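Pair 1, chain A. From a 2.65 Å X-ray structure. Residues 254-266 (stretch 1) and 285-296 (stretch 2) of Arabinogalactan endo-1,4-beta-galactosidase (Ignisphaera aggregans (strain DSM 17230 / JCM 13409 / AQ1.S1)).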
# COMPACT_ATOMS: atom_id res chain seq x y z
N SER A 254 -5.56 10.18 -17.45
CA SER A 254 -4.17 9.87 -17.72
C SER A 254 -3.47 9.38 -16.46
O SER A 254 -3.45 10.07 -15.44
CB SER A 254 -3.45 11.09 -18.29
OG SER A 254 -3.54 12.20 -17.41
N PHE A 255 -2.91 8.18 -16.53
CA PHE A 255 -2.16 7.61 -15.42
C PHE A 255 -1.08 6.69 -15.97
O PHE A 255 -1.11 6.32 -17.15
CB PHE A 255 -3.08 6.84 -14.47
CG PHE A 255 -3.79 5.69 -15.11
CD1 PHE A 255 -4.87 5.89 -15.95
CD2 PHE A 255 -3.37 4.39 -14.87
CE1 PHE A 255 -5.52 4.83 -16.54
CE2 PHE A 255 -4.02 3.32 -15.46
CZ PHE A 255 -5.09 3.54 -16.30
N ASP A 256 -0.13 6.32 -15.12
CA ASP A 256 1.05 5.58 -15.56
C ASP A 256 1.05 4.14 -15.05
O ASP A 256 1.49 3.23 -15.76
CB ASP A 256 2.32 6.29 -15.10
CG ASP A 256 2.38 7.74 -15.54
OD1 ASP A 256 2.65 7.98 -16.74
OD2 ASP A 256 2.15 8.64 -14.70
N VAL A 257 0.56 3.94 -13.84
CA VAL A 257 0.67 2.65 -13.17
C VAL A 257 -0.69 2.04 -12.84
O VAL A 257 -1.60 2.74 -12.39
CB VAL A 257 1.49 2.76 -11.87
CG1 VAL A 257 1.80 1.37 -11.31
CG2 VAL A 257 2.78 3.52 -12.12
N ILE A 258 -0.81 0.74 -13.07
CA ILE A 258 -1.97 -0.03 -12.63
C ILE A 258 -1.58 -0.85 -11.41
O ILE A 258 -0.86 -1.84 -11.53
CB ILE A 258 -2.49 -0.96 -13.73
CG1 ILE A 258 -2.97 -0.15 -14.94
CG2 ILE A 258 -3.64 -1.84 -13.21
CD1 ILE A 258 -3.11 -0.95 -16.20
N ALA A 259 -2.05 -0.42 -10.24
CA ALA A 259 -1.68 -1.07 -8.99
C ALA A 259 -2.70 -2.13 -8.60
O ALA A 259 -3.89 -2.01 -8.88
CB ALA A 259 -1.54 -0.04 -7.89
N ILE A 260 -2.21 -3.18 -7.93
CA ILE A 260 -3.03 -4.33 -7.56
C ILE A 260 -2.92 -4.64 -6.08
O ILE A 260 -1.82 -4.62 -5.51
CB ILE A 260 -2.61 -5.58 -8.36
CG1 ILE A 260 -2.79 -5.35 -9.86
CG2 ILE A 260 -3.42 -6.80 -7.93
CD1 ILE A 260 -1.96 -6.27 -10.73
N SER A 261 -4.06 -4.91 -5.45
CA SER A 261 -4.08 -5.48 -4.11
C SER A 261 -4.31 -6.98 -4.23
O SER A 261 -5.40 -7.40 -4.59
CB SER A 261 -5.17 -4.86 -3.23
OG SER A 261 -4.89 -3.51 -2.93
N PHE A 262 -3.27 -7.76 -3.96
CA PHE A 262 -3.39 -9.21 -4.03
C PHE A 262 -3.08 -9.89 -2.70
O PHE A 262 -1.92 -10.05 -2.32
CB PHE A 262 -2.48 -9.79 -5.11
CG PHE A 262 -2.62 -11.28 -5.27
CD1 PHE A 262 -3.82 -11.83 -5.67
CD2 PHE A 262 -1.55 -12.12 -5.00
CE1 PHE A 262 -3.96 -13.20 -5.80
CE2 PHE A 262 -1.69 -13.49 -5.13
CZ PHE A 262 -2.89 -14.03 -5.54
N TYR A 263 -4.14 -10.27 -2.00
CA TYR A 263 -4.06 -11.15 -0.84
C TYR A 263 -4.58 -12.52 -1.25
O TYR A 263 -5.78 -12.68 -1.49
CB TYR A 263 -4.87 -10.59 0.33
CG TYR A 263 -4.40 -9.23 0.81
CD1 TYR A 263 -3.27 -9.11 1.60
CD2 TYR A 263 -5.08 -8.07 0.46
CE1 TYR A 263 -2.83 -7.88 2.04
CE2 TYR A 263 -4.65 -6.83 0.90
CZ TYR A 263 -3.53 -6.74 1.69
OH TYR A 263 -3.10 -5.51 2.12
N PRO A 264 -3.68 -13.52 -1.36
CA PRO A 264 -4.07 -14.84 -1.89
C PRO A 264 -5.27 -15.47 -1.19
O PRO A 264 -6.07 -16.15 -1.82
CB PRO A 264 -2.82 -15.69 -1.67
CG PRO A 264 -1.70 -14.73 -1.57
CD PRO A 264 -2.27 -13.51 -0.93
N TYR A 265 -5.37 -15.24 0.12
CA TYR A 265 -6.44 -15.83 0.92
C TYR A 265 -7.78 -15.12 0.71
O TYR A 265 -8.78 -15.46 1.35
CB TYR A 265 -6.06 -15.80 2.41
CG TYR A 265 -5.44 -14.51 2.90
CD1 TYR A 265 -6.22 -13.40 3.22
CD2 TYR A 265 -4.06 -14.39 3.03
CE1 TYR A 265 -5.65 -12.22 3.66
CE2 TYR A 265 -3.48 -13.22 3.48
CZ TYR A 265 -4.28 -12.14 3.79
OH TYR A 265 -3.69 -10.97 4.23
N TRP A 266 -7.80 -14.14 -0.19
CA TRP A 266 -9.01 -13.38 -0.49
C TRP A 266 -9.29 -13.33 -1.98
O TRP A 266 -10.44 -13.47 -2.40
CB TRP A 266 -8.87 -11.94 0.03
CG TRP A 266 -9.18 -11.76 1.48
CD1 TRP A 266 -9.89 -12.59 2.29
CD2 TRP A 266 -8.78 -10.65 2.30
NE1 TRP A 266 -9.95 -12.08 3.56
CE2 TRP A 266 -9.28 -10.89 3.59
CE3 TRP A 266 -8.05 -9.48 2.06
CZ2 TRP A 266 -9.08 -10.00 4.65
CZ3 TRP A 266 -7.84 -8.61 3.11
CH2 TRP A 266 -8.35 -8.87 4.39
N ASP A 285 -0.55 -0.48 -22.44
CA ASP A 285 0.85 -0.07 -22.42
C ASP A 285 1.08 0.79 -21.18
O ASP A 285 1.37 1.99 -21.28
CB ASP A 285 1.22 0.69 -23.70
CG ASP A 285 1.81 -0.21 -24.78
OD1 ASP A 285 2.55 -1.16 -24.44
OD2 ASP A 285 1.52 0.03 -25.97
N LYS A 286 0.92 0.17 -20.02
CA LYS A 286 1.16 0.84 -18.74
C LYS A 286 1.84 -0.12 -17.78
O LYS A 286 1.89 -1.32 -18.01
CB LYS A 286 -0.16 1.34 -18.15
CG LYS A 286 -0.79 2.46 -18.95
CD LYS A 286 -2.09 2.92 -18.33
CE LYS A 286 -2.73 4.04 -19.15
NZ LYS A 286 -1.84 5.22 -19.27
N LYS A 287 2.36 0.43 -16.68
CA LYS A 287 3.11 -0.35 -15.71
C LYS A 287 2.19 -1.14 -14.79
O LYS A 287 1.04 -0.77 -14.57
CB LYS A 287 4.03 0.56 -14.89
CG LYS A 287 5.10 1.26 -15.72
CD LYS A 287 6.07 0.27 -16.37
CE LYS A 287 6.97 0.95 -17.38
NZ LYS A 287 7.82 2.01 -16.76
N ILE A 288 2.73 -2.23 -14.25
CA ILE A 288 1.98 -3.15 -13.40
C ILE A 288 2.61 -3.20 -12.02
O ILE A 288 3.79 -3.52 -11.89
CB ILE A 288 1.94 -4.56 -14.00
CG1 ILE A 288 1.65 -4.51 -15.51
CG2 ILE A 288 0.91 -5.42 -13.27
CD1 ILE A 288 0.33 -3.86 -15.87
N LEU A 289 1.82 -2.90 -11.00
CA LEU A 289 2.31 -2.82 -9.62
C LEU A 289 1.42 -3.59 -8.66
O LEU A 289 0.21 -3.68 -8.84
CB LEU A 289 2.40 -1.35 -9.19
CG LEU A 289 2.80 -1.06 -7.74
CD1 LEU A 289 4.25 -1.46 -7.49
CD2 LEU A 289 2.58 0.40 -7.40
N VAL A 290 2.04 -4.17 -7.63
CA VAL A 290 1.31 -4.73 -6.50
C VAL A 290 1.39 -3.76 -5.33
O VAL A 290 2.41 -3.71 -4.63
CB VAL A 290 1.85 -6.12 -6.08
CG1 VAL A 290 1.05 -6.69 -4.92
CG2 VAL A 290 1.83 -7.08 -7.27
N ALA A 291 0.33 -2.98 -5.12
CA ALA A 291 0.32 -1.95 -4.09
C ALA A 291 0.19 -2.53 -2.70
O ALA A 291 0.70 -1.97 -1.73
CB ALA A 291 -0.81 -0.96 -4.35
N GLU A 292 -0.52 -3.65 -2.59
CA GLU A 292 -0.72 -4.31 -1.31
C GLU A 292 -0.72 -5.82 -1.45
O GLU A 292 -1.35 -6.38 -2.35
CB GLU A 292 -2.03 -3.85 -0.66
CG GLU A 292 -2.05 -2.38 -0.26
CD GLU A 292 -3.31 -1.99 0.49
OE1 GLU A 292 -4.12 -2.88 0.81
OE2 GLU A 292 -3.50 -0.78 0.75
N THR A 293 -0.01 -6.48 -0.54
CA THR A 293 -0.01 -7.93 -0.46
C THR A 293 0.61 -8.34 0.86
O THR A 293 1.42 -7.61 1.43
CB THR A 293 0.76 -8.58 -1.63
OG1 THR A 293 0.65 -10.00 -1.56
CG2 THR A 293 2.23 -8.18 -1.60
N ALA A 294 0.21 -9.51 1.37
CA ALA A 294 0.75 -10.00 2.63
C ALA A 294 0.41 -11.46 2.85
O ALA A 294 -0.47 -12.01 2.19
CB ALA A 294 0.23 -9.16 3.79
N TYR A 295 1.11 -12.08 3.78
CA TYR A 295 0.80 -13.44 4.19
C TYR A 295 1.22 -13.66 5.63
O TYR A 295 1.96 -12.85 6.20
CB TYR A 295 1.48 -14.46 3.28
CG TYR A 295 0.72 -15.76 3.18
CD1 TYR A 295 -0.42 -15.85 2.40
CD2 TYR A 295 1.13 -16.88 3.89
CE1 TYR A 295 -1.13 -17.03 2.31
CE2 TYR A 295 0.42 -18.07 3.81
CZ TYR A 295 -0.71 -18.13 3.02
OH TYR A 295 -1.43 -19.30 2.92
N ALA A 296 0.76 -14.77 6.22
CA ALA A 296 1.01 -15.05 7.62
C ALA A 296 2.31 -15.83 7.82
O ALA A 296 2.52 -16.86 7.19
CB ALA A 296 -0.16 -15.82 8.21

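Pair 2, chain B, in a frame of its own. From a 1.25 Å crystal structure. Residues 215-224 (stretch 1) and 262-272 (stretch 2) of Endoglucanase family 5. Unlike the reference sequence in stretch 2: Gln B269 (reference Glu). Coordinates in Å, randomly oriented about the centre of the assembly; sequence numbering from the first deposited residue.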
# COMPACT_ATOMS: atom_id res chain seq x y z
N ARG B 215 -8.90 15.29 3.03
CA ARG B 215 -7.81 14.56 3.65
C ARG B 215 -7.70 13.12 3.16
O ARG B 215 -7.07 12.28 3.81
CB ARG B 215 -7.92 14.64 5.17
CG ARG B 215 -7.69 16.06 5.68
CD ARG B 215 -7.40 16.07 7.15
NE ARG B 215 -7.17 17.42 7.68
CZ ARG B 215 -8.13 18.22 8.10
NH1 ARG B 215 -9.40 17.83 8.06
NH2 ARG B 215 -7.81 19.42 8.58
N VAL B 216 -8.32 12.82 2.02
CA VAL B 216 -8.21 11.52 1.37
C VAL B 216 -7.22 11.56 0.23
O VAL B 216 -7.23 12.51 -0.58
CB VAL B 216 -9.59 11.00 0.94
CG1 VAL B 216 -9.45 9.77 0.00
CG2 VAL B 216 -10.43 10.64 2.14
N ILE B 217 -6.35 10.56 0.19
CA ILE B 217 -5.31 10.37 -0.82
C ILE B 217 -5.66 9.12 -1.62
O ILE B 217 -6.11 8.13 -1.03
CB ILE B 217 -3.98 10.19 -0.07
CG1 ILE B 217 -3.58 11.44 0.69
CG2 ILE B 217 -2.85 9.74 -1.02
CD1 ILE B 217 -2.59 11.20 1.85
N VAL B 218 -5.40 9.12 -2.91
CA VAL B 218 -5.63 7.93 -3.73
C VAL B 218 -4.46 6.97 -3.60
O VAL B 218 -3.29 7.39 -3.71
CB VAL B 218 -5.87 8.33 -5.20
CG1 VAL B 218 -5.98 7.11 -6.10
CG2 VAL B 218 -7.13 9.17 -5.31
N SER B 219 -4.77 5.68 -3.44
CA SER B 219 -3.79 4.61 -3.44
C SER B 219 -3.82 3.82 -4.74
O SER B 219 -4.86 3.28 -5.12
CB SER B 219 -4.12 3.65 -2.30
OG SER B 219 -3.25 2.52 -2.36
N LEU B 220 -2.66 3.73 -5.40
CA LEU B 220 -2.49 2.95 -6.62
C LEU B 220 -1.28 2.06 -6.47
O LEU B 220 -0.32 2.41 -5.77
CB LEU B 220 -2.31 3.86 -7.86
CG LEU B 220 -3.42 4.87 -8.10
CD1 LEU B 220 -2.99 5.83 -9.21
CD2 LEU B 220 -4.72 4.19 -8.45
N HIS B 221 -1.30 0.89 -7.10
CA HIS B 221 -0.16 -0.03 -7.12
C HIS B 221 0.25 -0.21 -8.57
O HIS B 221 -0.62 -0.37 -9.45
CB HIS B 221 -0.49 -1.38 -6.50
CG HIS B 221 -0.86 -1.28 -5.06
ND1 HIS B 221 -1.36 -2.35 -4.36
CD2 HIS B 221 -0.80 -0.24 -4.18
CE1 HIS B 221 -1.59 -1.97 -3.10
NE2 HIS B 221 -1.28 -0.70 -2.97
N MET B 222 1.55 -0.13 -8.88
CA MET B 222 1.98 -0.15 -10.28
C MET B 222 3.40 -0.70 -10.39
O MET B 222 4.40 0.03 -10.28
CB MET B 222 1.87 1.25 -10.87
CG MET B 222 2.08 1.27 -12.39
SD MET B 222 1.82 2.81 -13.25
CE MET B 222 3.38 3.58 -12.94
N TYR B 223 3.49 -1.99 -10.67
CA TYR B 223 4.75 -2.69 -10.83
C TYR B 223 5.14 -2.65 -12.30
O TYR B 223 5.11 -3.65 -13.02
CB TYR B 223 4.66 -4.12 -10.33
CG TYR B 223 4.44 -4.31 -8.85
CD1 TYR B 223 5.47 -4.76 -8.04
CD2 TYR B 223 3.19 -4.11 -8.25
CE1 TYR B 223 5.27 -5.01 -6.70
CE2 TYR B 223 2.98 -4.36 -6.90
CZ TYR B 223 4.03 -4.82 -6.13
OH TYR B 223 3.86 -5.11 -4.81
N ALA B 224 5.46 -1.48 -12.76
CA ALA B 224 5.71 -1.24 -14.18
C ALA B 224 7.21 -1.21 -14.50
O ALA B 224 8.02 -0.79 -13.67
CB ALA B 224 5.11 0.11 -14.59
N GLY B 262 -5.73 18.52 -8.08
CA GLY B 262 -5.74 18.70 -6.65
C GLY B 262 -6.05 17.46 -5.83
O GLY B 262 -6.37 17.58 -4.66
N GLN B 263 -5.91 16.27 -6.42
CA GLN B 263 -6.15 15.01 -5.72
C GLN B 263 -4.83 14.25 -5.60
O GLN B 263 -4.34 13.69 -6.59
CB GLN B 263 -7.19 14.15 -6.45
CG GLN B 263 -7.42 12.81 -5.79
CD GLN B 263 -7.76 12.97 -4.32
OE1 GLN B 263 -8.79 13.54 -3.99
NE2 GLN B 263 -6.88 12.49 -3.44
N PRO B 264 -4.20 14.24 -4.43
CA PRO B 264 -2.91 13.56 -4.28
C PRO B 264 -3.01 12.05 -4.40
O PRO B 264 -4.07 11.44 -4.16
CB PRO B 264 -2.45 13.98 -2.88
CG PRO B 264 -3.12 15.31 -2.64
CD PRO B 264 -4.50 15.06 -3.23
N VAL B 265 -1.86 11.45 -4.72
CA VAL B 265 -1.71 10.03 -4.99
C VAL B 265 -0.44 9.52 -4.33
O VAL B 265 0.62 10.14 -4.44
CB VAL B 265 -1.60 9.77 -6.52
CG1 VAL B 265 -1.31 8.29 -6.81
CG2 VAL B 265 -2.85 10.23 -7.24
N VAL B 266 -0.54 8.35 -3.70
CA VAL B 266 0.60 7.55 -3.29
C VAL B 266 0.55 6.24 -4.07
O VAL B 266 -0.47 5.53 -4.05
CB VAL B 266 0.58 7.28 -1.76
CG1 VAL B 266 1.59 6.23 -1.35
CG2 VAL B 266 0.80 8.60 -1.01
N ILE B 267 1.67 5.89 -4.70
CA ILE B 267 1.86 4.56 -5.29
C ILE B 267 2.38 3.69 -4.15
O ILE B 267 3.57 3.67 -3.82
CB ILE B 267 2.77 4.60 -6.51
CG1 ILE B 267 2.07 5.38 -7.64
CG2 ILE B 267 3.12 3.18 -6.93
CD1 ILE B 267 2.94 5.63 -8.87
N GLY B 268 1.46 2.98 -3.49
CA GLY B 268 1.78 2.27 -2.27
C GLY B 268 2.48 0.96 -2.45
O GLY B 268 2.96 0.39 -1.46
N GLN B 269 2.58 0.46 -3.68
CA GLN B 269 3.42 -0.68 -4.04
C GLN B 269 3.98 -0.44 -5.43
O GLN B 269 3.23 -0.21 -6.39
CB GLN B 269 2.68 -2.01 -4.05
CG GLN B 269 2.06 -2.39 -2.70
CD GLN B 269 1.40 -3.75 -2.65
OE1 GLN B 269 0.63 -4.02 -1.69
NE2 GLN B 269 1.59 -4.55 -3.62
N PHE B 270 5.30 -0.61 -5.55
CA PHE B 270 6.00 -0.79 -6.83
C PHE B 270 7.22 -1.63 -6.51
O PHE B 270 7.57 -1.84 -5.36
CB PHE B 270 6.34 0.52 -7.52
CG PHE B 270 7.60 1.22 -7.01
CD1 PHE B 270 7.73 1.67 -5.72
CD2 PHE B 270 8.65 1.47 -7.89
CE1 PHE B 270 8.87 2.30 -5.28
CE2 PHE B 270 9.79 2.13 -7.46
CZ PHE B 270 9.89 2.55 -6.15
N GLY B 271 7.93 -2.07 -7.53
CA GLY B 271 9.15 -2.84 -7.33
C GLY B 271 9.44 -3.71 -8.52
O GLY B 271 8.72 -3.70 -9.52
N SER B 272 10.53 -4.47 -8.39
CA SER B 272 10.93 -5.46 -9.40
C SER B 272 11.51 -6.67 -8.71
O SER B 272 12.07 -6.56 -7.61
CB SER B 272 11.96 -4.84 -10.37
OG SER B 272 13.15 -4.45 -9.66
O HOH W 1 8.34 -1.20 -10.84

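The sharpest difference lies where the first strand enters the contact. In pair 1, Lys A287 N donates to Asp A256 O (3.1 Å); in pair 2 the matching Pro B264 has no N-H, and the matching carbonyl, Val B216 O, is bonded by Gln B263 NE2 (2.9 Å). Gln B263 NE2 also donates to Pro B264 O of its own stretch (3.1 Å), and its aliphatic part packs on Val B218, CG to CG2 at 3.7 Å. A further feature of pair 1 is Lys A286, which reaches across to the other stretch: its NZ makes a very short hydrogen bond to Phe A255 O (2.5 Å), while its CE lies over the face of the Phe A255 ring, 3.9 Å from the centroid, and NZ sits 4.5 Å from that centroid in a cation-pi contact.

Beyond this, the backbones agree: 14 central residues superpose with an RMSD of 0.6 Å. Each pair is two parallel strands, their directions 35° apart in pair 1 and 32° in pair 2, laddered by alternating hydrogen bonds. Ile A258 N donates to Lys A287 O (2.8 Å) and Leu A289 N to Ile A258 O (2.9 Å); at the matching positions Val B218 N donates to Pro B264 O (3.0 Å) and Val B266 N to Val B218 O (2.9 Å). The next rung is weak and bent in pair 1, Ile A260 N to Leu A289 O (2.6 Å), but straighter in pair 2, Leu B220 N to Val B266 O (3.1 Å). In pair 1 a beta bulge follows, and Ile A260 O accepts weak bonds from both Ala A291 N (2.7 Å) and Glu A292 N (3.3 Å). The equivalent Leu B220 O receives Gly B268 N (2.9 Å). The ladder resumes with Phe A262 N to Glu A292 O (2.9 Å) and Met B222 N to Gln B269 O (3.0 Å).

Apolar packing is similar in kind, with side chains of different shape. Ile A260 CD1 meets Ile A288 CG2 at 3.9 Å; their counterparts Leu B220 and Val B265 touch through CD1 and CG1 at 3.8 Å. On the other face, Val A257 CG1 packs on Leu A289 CB (3.5 Å), as Ile B217 CG2 does on Val B266 CG2 (3.8 Å).

The closest side-chain match joins Tyr A263 with Tyr B223 and Glu A292 with Gln B269, each pair of side-chain centres 0.4 Å apart. Tyr A263 OH donates to Glu A292 OE1 (3.1 Å), whereas Gln B269 NE2 donates weakly to Tyr B223 OH (2.6 Å), so the hydroxyl changes role. Gln B269 differs from the reference Glu. Ser A261 is matched by His B221, and Gln B269 CG lies over the face of its ring, 3.6 Å from the centroid.

Farther along, CB lies close to the matching carbonyl in both pairs (Thr A293 CB to Phe A262 O 3.1 Å, Phe B270 CB to Met B222 O 3.4 Å); Thr A293 OG1 adds a hydrogen bond to Phe A262 O (2.7 Å), which Phe B270 has no hydroxyl to make. Ala A294 CB lies 3.8 Å from Tyr A263 CE1, while the matching Gly B271 approaches Tyr B223 by backbone alone, N to CD1 at 3.7 Å.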